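6-phosphogluconate dehydrogenase NAD-binding (Dyadobacter fermentans, PDB 4GBJ) probably binds NAD or NADP and acts as an oxidoreductase of the 6-phosphogluconate and 3-hydroxyisobutyrate dehydrogenase type. Local coordinates at residues Ala27-Val32 / Val153-Lys158; Lys224-Asn229 / Ala284-Ala289; Glu82-Leu87 / Ala108-Trp113; Leu247-Ala252 / Phe261-Arg266. All coordinates share one frame; numbering follows the deposited sequence.

Contact 1: residues Ala27-Val32 / Val153-Lys158; sequences AGYELV and VENFVK. With NA (sodium ion), chain E.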
loop_
_atom_site.group_PDB
_atom_site.type_symbol
_atom_site.label_atom_id
_atom_site.label_comp_id
_atom_site.label_asym_id
_atom_site.label_seq_id
_atom_site.Cartn_x
_atom_site.Cartn_y
_atom_site.Cartn_z
ATOM N N ALA B 27 32.830 -12.259 -2.065
ATOM C CA ALA B 27 33.214 -11.876 -0.694
ATOM C C ALA B 27 34.279 -12.824 -0.005
ATOM O O ALA B 27 34.565 -12.646 1.184
ATOM C CB ALA B 27 31.977 -11.788 0.172
ATOM N N GLY B 28 34.839 -13.788 -0.734
ATOM C CA GLY B 28 35.889 -14.668 -0.223
ATOM C C GLY B 28 35.476 -15.980 0.413
ATOM O O GLY B 28 36.341 -16.707 0.901
ATOM N N TYR B 29 34.175 -16.325 0.400
ATOM C CA TYR B 29 33.731 -17.610 0.944
ATOM C C TYR B 29 33.879 -18.723 -0.080
ATOM O O TYR B 29 33.510 -18.550 -1.244
ATOM C CB TYR B 29 32.272 -17.556 1.373
ATOM C CG TYR B 29 31.995 -16.655 2.547
ATOM C CD1 TYR B 29 32.148 -17.111 3.849
ATOM C CD2 TYR B 29 31.495 -15.372 2.364
ATOM C CE1 TYR B 29 31.956 -16.267 4.940
ATOM C CE2 TYR B 29 31.273 -14.523 3.445
ATOM C CZ TYR B 29 31.471 -14.984 4.738
ATOM O OH TYR B 29 31.148 -14.214 5.838
ATOM N N GLU B 30 34.315 -19.895 0.377
ATOM C CA GLU B 30 34.423 -21.088 -0.465
ATOM C C GLU B 30 33.039 -21.764 -0.500
ATOM O O GLU B 30 32.459 -21.977 0.573
ATOM C CB GLU B 30 35.523 -22.007 0.104
ATOM C CG GLU B 30 35.574 -23.437 -0.428
ATOM C CD GLU B 30 36.691 -24.280 0.173
ATOM O OE1 GLU B 30 36.972 -24.138 1.389
ATOM O OE2 GLU B 30 37.278 -25.097 -0.571
ATOM N N LEU B 31 32.479 -22.039 -1.715
ATOM C CA LEU B 31 31.167 -22.678 -1.844
ATOM C C LEU B 31 31.206 -24.010 -2.553
ATOM O O LEU B 31 31.796 -24.103 -3.626
ATOM C CB LEU B 31 30.134 -21.827 -2.637
ATOM C CG LEU B 31 29.711 -20.443 -2.155
ATOM C CD1 LEU B 31 28.510 -19.991 -2.906
ATOM C CD2 LEU B 31 29.394 -20.428 -0.725
ATOM N N VAL B 32 30.412 -24.985 -2.041
ATOM C CA VAL B 32 30.174 -26.277 -2.680
ATOM C C VAL B 32 28.675 -26.240 -2.982
ATOM O O VAL B 32 27.836 -26.142 -2.071
ATOM C CB VAL B 32 30.681 -27.524 -1.921
ATOM C CG1 VAL B 32 30.151 -27.609 -0.494
ATOM C CG2 VAL B 32 30.399 -28.799 -2.712
ATOM N N VAL B 153 25.245 -13.295 5.548
ATOM C CA VAL B 153 24.094 -12.751 4.804
ATOM C C VAL B 153 24.166 -11.227 4.631
ATOM O O VAL B 153 23.601 -10.741 3.668
ATOM C CB VAL B 153 22.737 -13.194 5.366
ATOM C CG1 VAL B 153 22.728 -14.704 5.552
ATOM C CG2 VAL B 153 22.363 -12.484 6.662
ATOM N N GLU B 154 24.923 -10.502 5.486
ATOM C CA GLU B 154 25.131 -9.050 5.347
ATOM C C GLU B 154 25.751 -8.707 4.003
ATOM O O GLU B 154 25.634 -7.581 3.560
ATOM C CB GLU B 154 26.030 -8.501 6.479
ATOM C CG GLU B 154 25.255 -8.243 7.748
ATOM C CD GLU B 154 26.026 -7.853 8.994
ATOM O OE1 GLU B 154 27.239 -8.155 9.097
ATOM O OE2 GLU B 154 25.393 -7.239 9.882
ATOM N N ASN B 155 26.439 -9.654 3.374
ATOM C CA ASN B 155 27.079 -9.424 2.087
ATOM C C ASN B 155 26.095 -9.250 0.950
ATOM O O ASN B 155 26.419 -8.536 0.028
ATOM C CB ASN B 155 28.033 -10.562 1.761
ATOM C CG ASN B 155 29.235 -10.545 2.676
ATOM O OD1 ASN B 155 30.074 -9.660 2.582
ATOM N ND2 ASN B 155 29.308 -11.460 3.625
ATOM N N PHE B 156 24.895 -9.843 1.007
ATOM C CA PHE B 156 23.950 -9.721 -0.115
ATOM C C PHE B 156 22.634 -9.025 0.226
ATOM O O PHE B 156 21.758 -9.010 -0.622
ATOM C CB PHE B 156 23.668 -11.090 -0.752
ATOM C CG PHE B 156 23.137 -12.168 0.131
ATOM C CD1 PHE B 156 21.767 -12.375 0.258
ATOM C CD2 PHE B 156 23.995 -13.049 0.760
ATOM C CE1 PHE B 156 21.274 -13.416 1.050
ATOM C CE2 PHE B 156 23.502 -14.092 1.538
ATOM C CZ PHE B 156 22.144 -14.259 1.684
ATOM N N VAL B 157 22.517 -8.377 1.387
ATOM C CA VAL B 157 21.331 -7.603 1.737
ATOM C C VAL B 157 21.762 -6.355 2.436
ATOM O O VAL B 157 22.848 -6.303 2.995
ATOM C CB VAL B 157 20.286 -8.351 2.610
ATOM C CG1 VAL B 157 19.758 -9.613 1.917
ATOM C CG2 VAL B 157 20.828 -8.643 4.010
ATOM N N LYS B 158 20.862 -5.384 2.478
ATOM C CA LYS B 158 21.050 -4.153 3.222
ATOM C C LYS B 158 20.622 -4.459 4.662
ATOM O O LYS B 158 21.456 -4.522 5.548
ATOM C CB LYS B 158 20.228 -3.013 2.578
ATOM C CG LYS B 158 20.178 -1.722 3.362
ATOM C CD LYS B 158 19.390 -0.647 2.593
ATOM C CE LYS B 158 18.923 0.476 3.482
ATOM N NZ LYS B 158 20.062 1.282 4.005
HETATM NA NA NA E . 25.030 -5.433 3.456
HETATM O O HOH W 1 23.994 -5.535 5.692
HETATM O O HOH W 2 27.202 -4.996 4.999
#
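Asn155 is met by Ala27 and Tyr29 in a small contact at the surface, and no hydrogen bond runs between the two segments. The short Ala27 brings only its methyl to the carbonyl end of the amide, CB lying 3.7 Å from Asn155 OD1. The other end of the same amide reaches the tyrosine: Asn155 ND2 is 3.6 Å from Tyr29 CE2, near the plane of the ring and at its edge, with the amide plane turned 72° from the ring plane. In both residues a chi1 near -68° sets CG beside the backbone N. Deeper in, Phe156 packs on Ile20 and Leu24 of helix 17-26.

The hydrogen bond of the amide runs within its own side: Asn155 ND2 bonds to Ile152 O, so the nitrogen that touches Tyr29 is satisfied and tied to the end of helix 143-153. On the other side, Gly28, with positive phi, is the C' residue of a Schellman motif that closes helix 17-26, with Tyr29 N bonded to Leu24 O and Gly28 N to Leu25 O. Glycine suits the place because a CB would jam against the preceding carbonyl.

Metal coordination occupies the far side of the loop. A sodium ion is bound by Glu154 O at 2.2 Å, by Val157 O at 2.4 Å and by two waters. One of these waters also donates to Lys158 O. The arrangement joins the end of the first helix of a Rossmann-type nucleotide-binding fold to the loop leading into edge strand 159-162.

Contact 2: residues Lys224-Asn229 / Ala284-Ala289; sequences KLVASN and ALALGA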
loop_
_atom_site.group_PDB
_atom_site.type_symbol
_atom_site.label_atom_id
_atom_site.label_comp_id
_atom_site.label_asym_id
_atom_site.label_seq_id
_atom_site.Cartn_x
_atom_site.Cartn_y
_atom_site.Cartn_z
ATOM N N LYS B 224 2.717 0.576 -12.142
ATOM C CA LYS B 224 2.912 0.742 -13.577
ATOM C C LYS B 224 2.319 -0.478 -14.300
ATOM O O LYS B 224 1.642 -0.315 -15.308
ATOM C CB LYS B 224 4.420 0.915 -13.890
ATOM C CG LYS B 224 4.755 1.417 -15.289
ATOM C CD LYS B 224 5.004 2.933 -15.338
ATOM C CE LYS B 224 6.433 3.282 -14.933
ATOM N NZ LYS B 224 6.690 4.748 -14.891
ATOM N N LEU B 225 2.507 -1.684 -13.748
ATOM C CA LEU B 225 1.923 -2.902 -14.326
ATOM C C LEU B 225 0.395 -2.804 -14.335
ATOM O O LEU B 225 -0.244 -3.061 -15.338
ATOM C CB LEU B 225 2.292 -4.189 -13.525
ATOM C CG LEU B 225 3.724 -4.493 -13.162
ATOM C CD1 LEU B 225 3.845 -5.946 -12.700
ATOM C CD2 LEU B 225 4.655 -4.236 -14.287
ATOM N N VAL B 226 -0.183 -2.386 -13.206
ATOM C CA VAL B 226 -1.639 -2.295 -13.080
ATOM C C VAL B 226 -2.191 -1.206 -13.989
ATOM O O VAL B 226 -3.231 -1.394 -14.605
ATOM C CB VAL B 226 -2.078 -2.109 -11.613
ATOM C CG1 VAL B 226 -3.613 -2.070 -11.508
ATOM C CG2 VAL B 226 -1.534 -3.257 -10.760
ATOM N N ALA B 227 -1.471 -0.109 -14.122
ATOM C CA ALA B 227 -1.894 0.997 -14.970
ATOM C C ALA B 227 -1.936 0.547 -16.411
ATOM O O ALA B 227 -2.920 0.756 -17.082
ATOM C CB ALA B 227 -0.936 2.185 -14.813
ATOM N N SER B 228 -0.883 -0.097 -16.881
ATOM C CA SER B 228 -0.836 -0.548 -18.278
ATOM C C SER B 228 -1.652 -1.828 -18.458
ATOM O O SER B 228 -2.033 -2.169 -19.565
ATOM C CB SER B 228 0.607 -0.759 -18.695
ATOM O OG SER B 228 1.232 -1.663 -17.805
ATOM N N ASN B 229 -1.912 -2.554 -17.363
ATOM C CA ASN B 229 -2.656 -3.808 -17.365
ATOM C C ASN B 229 -1.936 -4.790 -18.270
ATOM O O ASN B 229 -2.577 -5.585 -18.917
ATOM C CB ASN B 229 -4.124 -3.594 -17.794
ATOM C CG ASN B 229 -5.178 -3.736 -16.737
ATOM O OD1 ASN B 229 -4.975 -4.242 -15.615
ATOM N ND2 ASN B 229 -6.379 -3.393 -17.148
ATOM N N ALA B 284 -1.138 -9.941 -12.506
ATOM C CA ALA B 284 -2.402 -10.029 -13.237
ATOM C C ALA B 284 -3.575 -10.339 -12.343
ATOM O O ALA B 284 -4.691 -10.299 -12.819
ATOM C CB ALA B 284 -2.293 -11.071 -14.349
ATOM N N LEU B 285 -3.388 -10.553 -11.020
ATOM C CA LEU B 285 -4.540 -10.694 -10.124
ATOM C C LEU B 285 -5.395 -9.403 -10.245
ATOM O O LEU B 285 -6.631 -9.439 -10.074
ATOM C CB LEU B 285 -4.106 -10.954 -8.659
ATOM C CG LEU B 285 -3.499 -9.754 -7.907
ATOM C CD1 LEU B 285 -4.557 -8.904 -7.221
ATOM C CD2 LEU B 285 -2.462 -10.219 -6.901
ATOM N N ALA B 286 -4.723 -8.257 -10.532
ATOM C CA ALA B 286 -5.382 -6.953 -10.654
ATOM C C ALA B 286 -6.375 -6.857 -11.843
ATOM O O ALA B 286 -7.201 -5.931 -11.846
ATOM C CB ALA B 286 -4.349 -5.841 -10.739
ATOM N N LEU B 287 -6.312 -7.802 -12.824
ATOM C CA LEU B 287 -7.264 -7.884 -13.926
ATOM C C LEU B 287 -8.634 -8.267 -13.488
ATOM O O LEU B 287 -9.560 -7.990 -14.238
ATOM C CB LEU B 287 -6.828 -8.869 -15.035
ATOM C CG LEU B 287 -5.818 -8.365 -16.016
ATOM C CD1 LEU B 287 -5.473 -9.441 -17.029
ATOM C CD2 LEU B 287 -6.364 -7.138 -16.799
ATOM N N GLY B 288 -8.806 -8.898 -12.322
ATOM C CA GLY B 288 -10.153 -9.269 -11.861
ATOM C C GLY B 288 -11.099 -8.087 -11.726
ATOM O O GLY B 288 -12.290 -8.194 -12.014
ATOM N N ALA B 289 -10.581 -6.954 -11.282
ATOM C CA ALA B 289 -11.398 -5.731 -11.115
ATOM C C ALA B 289 -11.900 -5.255 -12.477
ATOM O O ALA B 289 -13.000 -4.725 -12.549
ATOM C CB ALA B 289 -10.584 -4.621 -10.447
#
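Asn229, Ala286 and Leu287 carry most of this contact, with Val226 as the partner of the alanine. Asn229 is the first residue beyond helix 217-228, and its phi of 59° puts it in the left-handed helical region, which asparagine tolerates better than most residues with a side chain. Its amide meets one methyl group: Leu287 CD2 lies over the face of the amide, 3.4 Å from Asn229 OD1 and 3.6 Å from Asn229 CG. Leu287 CG lies anti to the carbonyl carbon (chi1 -80°), and of its two methyls CD2 makes the contact.

The polar atoms of that amide are used by other residues. Asn229 OD1 is hydrogen-bonded to Tyr231 OH, and Asn229 ND2 makes a weak bond to Ser290 OG; the amide is thus held firmly at OD1 and only weakly at ND2 while the methyl rests against its face. Tyr231 also packs on Ala286 and Leu287.

Ala286 points its CB toward the helix, into the fork of Val226. The methyl sits 3.8 Å from Val226 CG2 and 3.9 Å from Val226 CG1, thus touching both branches almost equally. A single-carbon side chain suits this spot, where the backbones come close: the CA atoms of Val226 and Ala286 are 6.4 Å apart. Val226 also packs on Leu185 and Phe192 of helix 169-197. Since the two segments share no hydrogen bond, their direct attraction is one of methyl contacts, and the orientation of the Asn229 amide is probably steered mainly by Tyr231.

Contact 3: residues Glu82-Leu87 / Ala108-Trp113; sequences ELVEKL and AQVHEW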
loop_
_atom_site.group_PDB
_atom_site.type_symbol
_atom_site.label_atom_id
_atom_site.label_comp_id
_atom_site.label_asym_id
_atom_site.label_seq_id
_atom_site.Cartn_x
_atom_site.Cartn_y
_atom_site.Cartn_z
ATOM N N GLU B 82 18.484 -38.253 6.768
ATOM C CA GLU B 82 19.859 -38.670 6.510
ATOM C C GLU B 82 20.734 -37.483 6.092
ATOM O O GLU B 82 21.890 -37.435 6.491
ATOM C CB GLU B 82 19.939 -39.816 5.480
ATOM C CG GLU B 82 19.644 -39.415 4.045
ATOM C CD GLU B 82 19.062 -40.537 3.199
ATOM O OE1 GLU B 82 17.888 -40.418 2.775
ATOM O OE2 GLU B 82 19.764 -41.557 3.005
ATOM N N LEU B 83 20.184 -36.491 5.394
ATOM C CA LEU B 83 20.944 -35.317 5.026
ATOM C C LEU B 83 21.163 -34.423 6.264
ATOM O O LEU B 83 22.298 -34.009 6.520
ATOM C CB LEU B 83 20.279 -34.546 3.888
ATOM C CG LEU B 83 21.117 -33.349 3.386
ATOM C CD1 LEU B 83 20.910 -33.116 1.893
ATOM C CD2 LEU B 83 20.761 -32.056 4.117
ATOM N N VAL B 84 20.108 -34.189 7.053
ATOM C CA VAL B 84 20.165 -33.384 8.289
ATOM C C VAL B 84 21.131 -34.066 9.314
ATOM O O VAL B 84 21.868 -33.408 10.057
ATOM C CB VAL B 84 18.731 -33.215 8.887
ATOM C CG1 VAL B 84 18.750 -32.459 10.205
ATOM C CG2 VAL B 84 17.791 -32.512 7.905
ATOM N N GLU B 85 21.094 -35.363 9.368
ATOM C CA GLU B 85 21.994 -36.115 10.236
ATOM C C GLU B 85 23.456 -35.895 9.821
ATOM O O GLU B 85 24.318 -35.753 10.700
ATOM C CB GLU B 85 21.658 -37.592 10.200
ATOM C CG GLU B 85 22.659 -38.394 11.007
ATOM C CD GLU B 85 22.304 -39.841 11.281
ATOM O OE1 GLU B 85 21.596 -40.469 10.460
ATOM O OE2 GLU B 85 22.795 -40.360 12.304
ATOM N N LYS B 86 23.742 -35.828 8.504
ATOM C CA LYS B 86 25.115 -35.559 8.093
ATOM C C LYS B 86 25.498 -34.136 8.532
ATOM O O LYS B 86 26.547 -33.966 9.105
ATOM C CB LYS B 86 25.299 -35.744 6.606
ATOM C CG LYS B 86 26.756 -35.722 6.209
ATOM C CD LYS B 86 26.903 -36.021 4.766
ATOM C CE LYS B 86 28.338 -36.002 4.344
ATOM N NZ LYS B 86 28.456 -36.197 2.884
ATOM N N LEU B 87 24.630 -33.141 8.326
ATOM C CA LEU B 87 24.847 -31.744 8.809
ATOM C C LEU B 87 25.225 -31.755 10.317
ATOM O O LEU B 87 26.139 -31.057 10.723
ATOM C CB LEU B 87 23.595 -30.902 8.570
ATOM C CG LEU B 87 23.688 -29.444 8.967
ATOM C CD1 LEU B 87 24.861 -28.747 8.268
ATOM C CD2 LEU B 87 22.386 -28.743 8.695
ATOM N N ALA B 108 12.840 -27.630 11.638
ATOM C CA ALA B 108 13.730 -27.187 12.741
ATOM C C ALA B 108 13.775 -28.182 13.838
ATOM O O ALA B 108 14.837 -28.399 14.467
ATOM C CB ALA B 108 13.268 -25.837 13.305
ATOM N N GLN B 109 12.637 -28.812 14.073
ATOM C CA GLN B 109 12.544 -29.858 15.103
ATOM C C GLN B 109 13.485 -31.036 14.706
ATOM O O GLN B 109 14.295 -31.473 15.508
ATOM C CB GLN B 109 11.062 -30.290 15.299
ATOM C CG GLN B 109 10.664 -30.392 16.782
ATOM C CD GLN B 109 11.377 -31.528 17.515
ATOM O OE1 GLN B 109 11.054 -32.719 17.325
ATOM N NE2 GLN B 109 12.322 -31.208 18.411
ATOM N N VAL B 110 13.461 -31.452 13.435
ATOM C CA VAL B 110 14.275 -32.565 12.943
ATOM C C VAL B 110 15.767 -32.215 13.035
ATOM O O VAL B 110 16.568 -33.066 13.412
ATOM C CB VAL B 110 13.875 -33.004 11.506
ATOM C CG1 VAL B 110 14.803 -34.111 10.971
ATOM C CG2 VAL B 110 12.417 -33.459 11.466
ATOM N N HIS B 111 16.136 -30.958 12.769
ATOM C CA HIS B 111 17.531 -30.524 12.876
ATOM C C HIS B 111 18.034 -30.681 14.308
ATOM O O HIS B 111 19.135 -31.150 14.502
ATOM C CB HIS B 111 17.700 -29.069 12.390
ATOM C CG HIS B 111 17.688 -28.899 10.898
ATOM N ND1 HIS B 111 16.596 -29.283 10.127
ATOM C CD2 HIS B 111 18.620 -28.344 10.078
ATOM C CE1 HIS B 111 16.907 -28.974 8.874
ATOM N NE2 HIS B 111 18.090 -28.363 8.802
ATOM N N GLU B 112 17.240 -30.280 15.297
ATOM C CA GLU B 112 17.611 -30.422 16.724
ATOM C C GLU B 112 17.790 -31.866 17.184
ATOM O O GLU B 112 18.459 -32.076 18.193
ATOM C CB GLU B 112 16.569 -29.754 17.639
ATOM C CG GLU B 112 16.514 -28.235 17.497
ATOM C CD GLU B 112 17.803 -27.438 17.687
ATOM O OE1 GLU B 112 17.861 -26.288 17.184
ATOM O OE2 GLU B 112 18.744 -27.944 18.348
ATOM N N TRP B 113 17.220 -32.858 16.477
ATOM C CA TRP B 113 17.430 -34.262 16.838
ATOM C C TRP B 113 18.888 -34.642 16.710
ATOM O O TRP B 113 19.370 -35.502 17.453
ATOM C CB TRP B 113 16.640 -35.211 15.929
ATOM C CG TRP B 113 15.154 -35.056 15.891
ATOM C CD1 TRP B 113 14.357 -34.355 16.750
ATOM C CD2 TRP B 113 14.278 -35.759 15.018
ATOM N NE1 TRP B 113 13.048 -34.420 16.331
ATOM C CE2 TRP B 113 12.962 -35.322 15.301
ATOM C CE3 TRP B 113 14.483 -36.671 13.975
ATOM C CZ2 TRP B 113 11.855 -35.768 14.576
ATOM C CZ3 TRP B 113 13.383 -37.122 13.260
ATOM C CH2 TRP B 113 12.086 -36.664 13.554
#
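This is a buried packing of two helices, centred on Val84 and His111, on the outside of the sheet in the nucleotide-binding part of the fold. The segments 82-87 and 108-113 approach to 9.0 Å between axes and cross at -51°. Val84 carries most of the contact. Its CG1, anti to the backbone N (chi1 177°), stands over the imidazole face of His111, shifted toward the rim, in a CH-pi contact 3.9 Å from the ring centroid and 17° off the normal. The same methyl comes 3.5 Å from His111 CA, while the other branch, Val84 CG2, lies 3.8 Å from His111 CE1. A branched side chain therefore meets both the ring and the backbone of the opposite helix. Val110 joins more loosely, its CG1 being 4.3 Å from Val84 CG1.

The helices belong to successive beta-alpha-beta units of the Rossmann-type fold: helix 81-87 leads into strand 92-95, and helix 101-113 leads from it into strand 117-124. Leu87 adds a second apolar touch, its CD2 lying 4.0 Å from His111 CD2 and approaching the ring obliquely.

Histidine fits here because its nitrogens find partners even though it is buried. ND1 bonds to Leu107 O one turn back, and NE2 to His93 ND1; Tyr118 meets the ring edge-to-face.

Contact 4: residues Leu247-Ala252 / Phe261-Arg266; sequences LTLQTA and FADIIR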
loop_
_atom_site.group_PDB
_atom_site.type_symbol
_atom_site.label_atom_id
_atom_site.label_comp_id
_atom_site.label_asym_id
_atom_site.label_seq_id
_atom_site.Cartn_x
_atom_site.Cartn_y
_atom_site.Cartn_z
ATOM N N LEU B 247 -0.695 -20.217 1.555
ATOM C CA LEU B 247 0.183 -20.414 2.727
ATOM C C LEU B 247 -0.234 -19.416 3.821
ATOM O O LEU B 247 -0.296 -19.759 4.983
ATOM C CB LEU B 247 1.665 -20.197 2.372
ATOM C CG LEU B 247 2.373 -21.195 1.432
ATOM C CD1 LEU B 247 3.786 -20.817 1.262
ATOM C CD2 LEU B 247 2.308 -22.622 1.964
ATOM N N THR B 248 -0.513 -18.165 3.430
ATOM C CA THR B 248 -0.951 -17.125 4.356
ATOM C C THR B 248 -2.281 -17.502 5.015
ATOM O O THR B 248 -2.440 -17.359 6.237
ATOM C CB THR B 248 -1.031 -15.812 3.604
ATOM O OG1 THR B 248 0.281 -15.520 3.127
ATOM C CG2 THR B 248 -1.616 -14.673 4.454
ATOM N N LEU B 249 -3.248 -17.913 4.215
ATOM C CA LEU B 249 -4.550 -18.296 4.751
ATOM C C LEU B 249 -4.437 -19.475 5.705
ATOM O O LEU B 249 -5.093 -19.463 6.745
ATOM C CB LEU B 249 -5.532 -18.605 3.640
ATOM C CG LEU B 249 -5.991 -17.378 2.854
ATOM C CD1 LEU B 249 -6.557 -17.783 1.466
ATOM C CD2 LEU B 249 -7.043 -16.590 3.665
ATOM N N GLN B 250 -3.589 -20.467 5.384
ATOM C CA GLN B 250 -3.396 -21.600 6.302
ATOM C C GLN B 250 -2.769 -21.140 7.588
ATOM O O GLN B 250 -3.148 -21.602 8.662
ATOM C CB GLN B 250 -2.520 -22.686 5.670
ATOM C CG GLN B 250 -2.438 -23.986 6.493
ATOM C CD GLN B 250 -3.816 -24.651 6.622
ATOM O OE1 GLN B 250 -4.467 -24.916 5.602
ATOM N NE2 GLN B 250 -4.325 -24.932 7.865
ATOM N N THR B 251 -1.719 -20.313 7.473
ATOM C CA THR B 251 -0.988 -19.797 8.621
ATOM C C THR B 251 -1.939 -19.003 9.533
ATOM O O THR B 251 -1.922 -19.186 10.752
ATOM C CB THR B 251 0.200 -18.950 8.128
ATOM O OG1 THR B 251 1.079 -19.827 7.445
ATOM C CG2 THR B 251 0.935 -18.253 9.243
ATOM N N ALA B 252 -2.757 -18.129 8.952
ATOM C CA ALA B 252 -3.666 -17.309 9.750
ATOM C C ALA B 252 -4.752 -18.201 10.396
ATOM O O ALA B 252 -5.033 -18.073 11.584
ATOM C CB ALA B 252 -4.274 -16.187 8.886
ATOM N N PHE B 261 -9.207 -9.674 3.279
ATOM C CA PHE B 261 -8.555 -9.258 2.074
ATOM C C PHE B 261 -7.899 -10.445 1.369
ATOM O O PHE B 261 -7.929 -10.533 0.136
ATOM C CB PHE B 261 -7.487 -8.158 2.358
ATOM C CG PHE B 261 -7.962 -6.725 2.501
ATOM C CD1 PHE B 261 -9.310 -6.403 2.400
ATOM C CD2 PHE B 261 -7.053 -5.684 2.481
ATOM C CE1 PHE B 261 -9.728 -5.061 2.445
ATOM C CE2 PHE B 261 -7.470 -4.363 2.492
ATOM C CZ PHE B 261 -8.799 -4.058 2.480
ATOM N N ALA B 262 -7.263 -11.324 2.130
ATOM C CA ALA B 262 -6.599 -12.486 1.501
ATOM C C ALA B 262 -7.611 -13.424 0.770
ATOM O O ALA B 262 -7.268 -14.015 -0.253
ATOM C CB ALA B 262 -5.778 -13.256 2.526
ATOM N N ASP B 263 -8.869 -13.516 1.253
ATOM C CA ASP B 263 -9.927 -14.311 0.599
ATOM C C ASP B 263 -10.198 -13.792 -0.817
ATOM O O ASP B 263 -10.262 -14.574 -1.762
ATOM C CB ASP B 263 -11.224 -14.261 1.397
ATOM C CG ASP B 263 -11.147 -14.759 2.836
ATOM O OD1 ASP B 263 -10.171 -15.466 3.179
ATOM O OD2 ASP B 263 -12.072 -14.496 3.592
ATOM N N ILE B 264 -10.268 -12.455 -0.947
ATOM C CA ILE B 264 -10.468 -11.744 -2.213
ATOM C C ILE B 264 -9.293 -12.028 -3.134
ATOM O O ILE B 264 -9.537 -12.412 -4.242
ATOM C CB ILE B 264 -10.655 -10.241 -2.012
ATOM C CG1 ILE B 264 -11.901 -9.905 -1.136
ATOM C CG2 ILE B 264 -10.711 -9.475 -3.346
ATOM C CD1 ILE B 264 -13.053 -10.177 -1.588
ATOM N N ILE B 265 -8.045 -11.942 -2.648
ATOM C CA ILE B 265 -6.840 -12.207 -3.436
ATOM C C ILE B 265 -6.850 -13.631 -3.940
ATOM O O ILE B 265 -6.628 -13.871 -5.133
ATOM C CB ILE B 265 -5.588 -11.908 -2.583
ATOM C CG1 ILE B 265 -5.437 -10.383 -2.296
ATOM C CG2 ILE B 265 -4.341 -12.470 -3.159
ATOM C CD1 ILE B 265 -5.297 -9.524 -3.450
ATOM N N ARG B 266 -7.144 -14.581 -3.046
ATOM C CA ARG B 266 -7.260 -15.972 -3.456
ATOM C C ARG B 266 -8.250 -16.137 -4.618
ATOM O O ARG B 266 -7.917 -16.800 -5.597
ATOM C CB ARG B 266 -7.687 -16.860 -2.281
ATOM C CG ARG B 266 -7.938 -18.320 -2.641
ATOM C CD ARG B 266 -8.141 -19.130 -1.364
ATOM N NE ARG B 266 -8.663 -20.463 -1.649
ATOM C CZ ARG B 266 -9.918 -20.747 -1.982
ATOM N NH1 ARG B 266 -10.823 -19.775 -2.104
ATOM N NH2 ARG B 266 -10.275 -21.995 -2.228
#
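Leu247 O, half a turn before the Leu249 that meets Ala262, is gripped by two donors of one residue: Thr251 OG1 at 2.8 Å and Thr251 N at 2.9 Å, reaching it from opposite faces of the carbonyl plane. The threonine hydroxyl thereby satisfies itself on its own helix.

Across the gap, Leu249 does the touching. Its CG stands anti to the carbonyl carbon (chi1 -71°), and its two methyls divide the partners. CD2 rests 3.7 Å from Ala262 CB and 3.4 Å from Asp263 OD1, next to the carboxylate without bonding to it, while CD1 meets the aliphatic stem of Arg266, 3.5 Å from CD. The extended Arg266 stem crosses the leucine at about a right angle and presents its CB and CD.

The pair forms a helical hairpin, segments 247-252 and 261-266 running at 149° in the all-helical C-terminal part of the chain. The single methyl of Ala262 leaves Leu249 to bridge axes 10.3 Å apart, and Ile245 packs on Ala262 as well. A second subunit covers another side: Phe261 stacks on Phe261 of the other chain, and its N bonds to Glu190 OE2 there.

How the contacts relate
From the N terminus, contact 1 joins the end of the first helix and the residues after it to the loop before strand 159-162, closing a loop of 120 residues across the nucleotide-binding sheet. Contact 3 opens and closes within that loop, packing helix 81-87 against helix 101-113, which flank the middle strands. The chain then enters the helical part with the long helix 169-197. Contact 2 closes a second loop, from helix 217-228 to the 3-10 turn and start of helix 288-292, and contact 4 falls within it as a hairpin. These two also touch, Leu285 CD1 being 3.9 Å from Ile265 CD1. Contacts 1 and 2 lie on opposite sides of the chain's centre.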